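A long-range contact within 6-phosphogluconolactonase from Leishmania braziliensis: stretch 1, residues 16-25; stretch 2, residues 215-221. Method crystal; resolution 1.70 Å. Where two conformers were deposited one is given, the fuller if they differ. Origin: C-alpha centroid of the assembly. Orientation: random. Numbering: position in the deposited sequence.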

# COMPACT_ATOMS: atom_id res chain seq x y z
N GLN A 16 5.00 -14.26 12.78
CA GLN A 16 3.68 -14.04 13.34
C GLN A 16 2.97 -12.91 12.61
O GLN A 16 1.77 -12.99 12.35
CB GLN A 16 3.81 -13.71 14.82
CG GLN A 16 2.52 -13.56 15.57
CD GLN A 16 2.74 -13.42 17.07
OE1 GLN A 16 3.88 -13.20 17.53
NE2 GLN A 16 1.67 -13.59 17.84
N MET A 17 3.70 -11.85 12.29
CA MET A 17 3.12 -10.73 11.56
C MET A 17 2.59 -11.18 10.21
O MET A 17 1.47 -10.84 9.83
CB MET A 17 4.17 -9.65 11.36
CG MET A 17 3.59 -8.39 10.81
SD MET A 17 4.88 -7.16 10.71
CE MET A 17 5.13 -6.86 12.46
N SER A 18 3.40 -11.94 9.49
CA SER A 18 3.04 -12.40 8.15
C SER A 18 1.84 -13.34 8.19
O SER A 18 0.96 -13.23 7.36
CB SER A 18 4.24 -13.05 7.48
OG SER A 18 5.34 -12.12 7.48
N PHE A 19 1.80 -14.24 9.18
CA PHE A 19 0.66 -15.16 9.35
C PHE A 19 -0.63 -14.39 9.63
O PHE A 19 -1.67 -14.73 9.10
CB PHE A 19 0.87 -16.18 10.48
CG PHE A 19 2.06 -17.08 10.33
CD1 PHE A 19 2.73 -17.22 9.13
CD2 PHE A 19 2.49 -17.83 11.41
CE1 PHE A 19 3.82 -18.06 9.04
CE2 PHE A 19 3.57 -18.65 11.30
CZ PHE A 19 4.21 -18.77 10.12
N ALA A 20 -0.54 -13.36 10.47
CA ALA A 20 -1.72 -12.53 10.80
C ALA A 20 -2.27 -11.79 9.59
O ALA A 20 -3.49 -11.72 9.43
CB ALA A 20 -1.38 -11.54 11.93
N ALA A 21 -1.39 -11.26 8.74
CA ALA A 21 -1.80 -10.55 7.51
C ALA A 21 -2.46 -11.55 6.56
O ALA A 21 -3.51 -11.29 5.97
CB ALA A 21 -0.62 -9.87 6.84
N ARG A 22 -1.86 -12.73 6.45
CA ARG A 22 -2.41 -13.78 5.59
C ARG A 22 -3.85 -14.13 5.99
O ARG A 22 -4.72 -14.28 5.12
CB ARG A 22 -1.52 -15.03 5.61
CG ARG A 22 -2.05 -16.18 4.76
CD ARG A 22 -1.04 -17.32 4.69
NE ARG A 22 -1.64 -18.54 4.16
CZ ARG A 22 -2.17 -19.52 4.89
NH1 ARG A 22 -2.15 -19.48 6.22
NH2 ARG A 22 -2.71 -20.57 4.29
N GLU A 23 -4.10 -14.26 7.28
CA GLU A 23 -5.44 -14.58 7.79
C GLU A 23 -6.50 -13.56 7.37
O GLU A 23 -7.61 -13.93 7.02
CB GLU A 23 -5.43 -14.73 9.32
CG GLU A 23 -4.81 -16.04 9.80
CD GLU A 23 -5.41 -17.27 9.11
OE1 GLU A 23 -6.66 -17.33 8.97
OE2 GLU A 23 -4.64 -18.16 8.70
N VAL A 24 -6.14 -12.28 7.41
CA VAL A 24 -7.05 -11.22 6.97
C VAL A 24 -7.40 -11.38 5.48
O VAL A 24 -8.57 -11.32 5.09
CB VAL A 24 -6.46 -9.82 7.22
CG1 VAL A 24 -7.39 -8.75 6.62
CG2 VAL A 24 -6.23 -9.58 8.72
N ILE A 25 -6.38 -11.61 4.65
CA ILE A 25 -6.59 -11.83 3.22
C ILE A 25 -7.49 -13.05 2.97
O ILE A 25 -8.47 -12.96 2.21
CB ILE A 25 -5.24 -11.98 2.48
CG1 ILE A 25 -4.47 -10.66 2.56
CG2 ILE A 25 -5.47 -12.40 1.04
CD1 ILE A 25 -2.97 -10.79 2.23
N VAL A 215 -7.77 -1.98 5.72
CA VAL A 215 -6.39 -1.51 5.61
C VAL A 215 -5.58 -2.27 6.65
O VAL A 215 -5.98 -2.36 7.80
CB VAL A 215 -6.30 0.02 5.86
CG1 VAL A 215 -4.86 0.48 5.83
CG2 VAL A 215 -7.15 0.79 4.83
N VAL A 216 -4.47 -2.85 6.22
CA VAL A 216 -3.62 -3.65 7.11
C VAL A 216 -2.18 -3.12 7.01
O VAL A 216 -1.54 -3.20 5.96
CB VAL A 216 -3.65 -5.15 6.74
CG1 VAL A 216 -2.71 -5.98 7.69
CG2 VAL A 216 -5.10 -5.68 6.73
N VAL A 217 -1.69 -2.59 8.12
CA VAL A 217 -0.34 -2.06 8.20
C VAL A 217 0.54 -3.09 8.88
O VAL A 217 0.18 -3.63 9.94
CB VAL A 217 -0.29 -0.76 9.06
CG1 VAL A 217 1.14 -0.17 9.07
CG2 VAL A 217 -1.36 0.30 8.61
N LEU A 218 1.69 -3.37 8.28
CA LEU A 218 2.74 -4.20 8.89
C LEU A 218 3.94 -3.30 9.15
O LEU A 218 4.49 -2.73 8.20
CB LEU A 218 3.18 -5.31 7.93
CG LEU A 218 2.21 -6.47 7.63
CD1 LEU A 218 1.16 -6.07 6.69
CD2 LEU A 218 2.99 -7.64 7.02
N ALA A 219 4.37 -3.20 10.41
CA ALA A 219 5.50 -2.32 10.79
C ALA A 219 6.30 -2.90 11.94
O ALA A 219 5.75 -3.36 12.93
CB ALA A 219 5.00 -0.89 11.16
N ALA A 220 7.61 -2.88 11.78
CA ALA A 220 8.53 -3.42 12.77
C ALA A 220 9.69 -2.45 12.97
O ALA A 220 10.19 -1.86 12.00
CB ALA A 220 9.03 -4.78 12.32
N GLY A 221 10.11 -2.30 14.22
CA GLY A 221 11.26 -1.49 14.61
C GLY A 221 10.93 -0.37 15.59
O GLY A 221 9.92 0.32 15.47

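This is a small, chiefly apolar packing of one face of an α-helix against a nearly antiparallel β-strand, with no hydrogen bond or salt bridge joining the two. The helix and strand axes run at 172° to each other and approach to 9.7 Å, a separation that leaves room for side chains but keeps the two backbones apart. Together the stretches bury 291 Å².

The pattern of contacts follows from the two repeats. On the helix, M17, A21 and V24 are spaced by four and then three residues, close to the helical turn, so all three CA-to-CB bonds point toward the strand. On the strand, where successive side chains alternate, V216 and L218 point toward the helix. The antiparallel run pairs the start of one stretch with the later part of the other: M17 CA lies 7.1 Å from L218 CA, and A21 CA lies 7.1 Å from V216 CA.

M17 has the largest share of the contact. With chi1 and chi2 both t, its long, flexible chain reaches across to the strand, with a lean toward its C-terminal end, and chi3 in m sets the terminal methyl. M17 SD packs 3.7 Å from L218 CB, while M17 CE reaches 3.6 Å from A219 O and 4.4 Å from A220 CB. The approach to A219 O is a van der Waals contact to the backbone; the CA-to-CB bond of A219 itself points away from the helix. An unbranched thioether suits this place because it can touch L218, A219 and A220, at the end of the strand and just beyond it, without leaving a polar group to satisfy.

A21 sits between the two inward strand side chains. Its methyl is short enough to fit where the backbones are close, and A21 CB lies 4.2 Å from L218 CD1 and 4.5 Å from V216 CG1, a loose rather than tight fit. L218, with chi1 m and chi2 p, thus meets both M17 and A21, its branched chain filling space between successive turns of the helix.

At the other end, V24 CG1 meets V216 CG2 at 3.8 Å. Both valines have chi1 in t, and V216 touches A21 through CG1 and V24 through CG2, so its two methyls serve two helix residues. Beta-branched valine is also at home in an extended strand.

The side chains of Q16, R22 and E23 lie out of reach of the strand, and the CA-to-CB bond of S18 points away from it. Backbone hydrogen bonds from A21 N to M17 O (3.1 Å) and from I25 N to A21 O (3.2 Å) help hold the turns that align the apolar face.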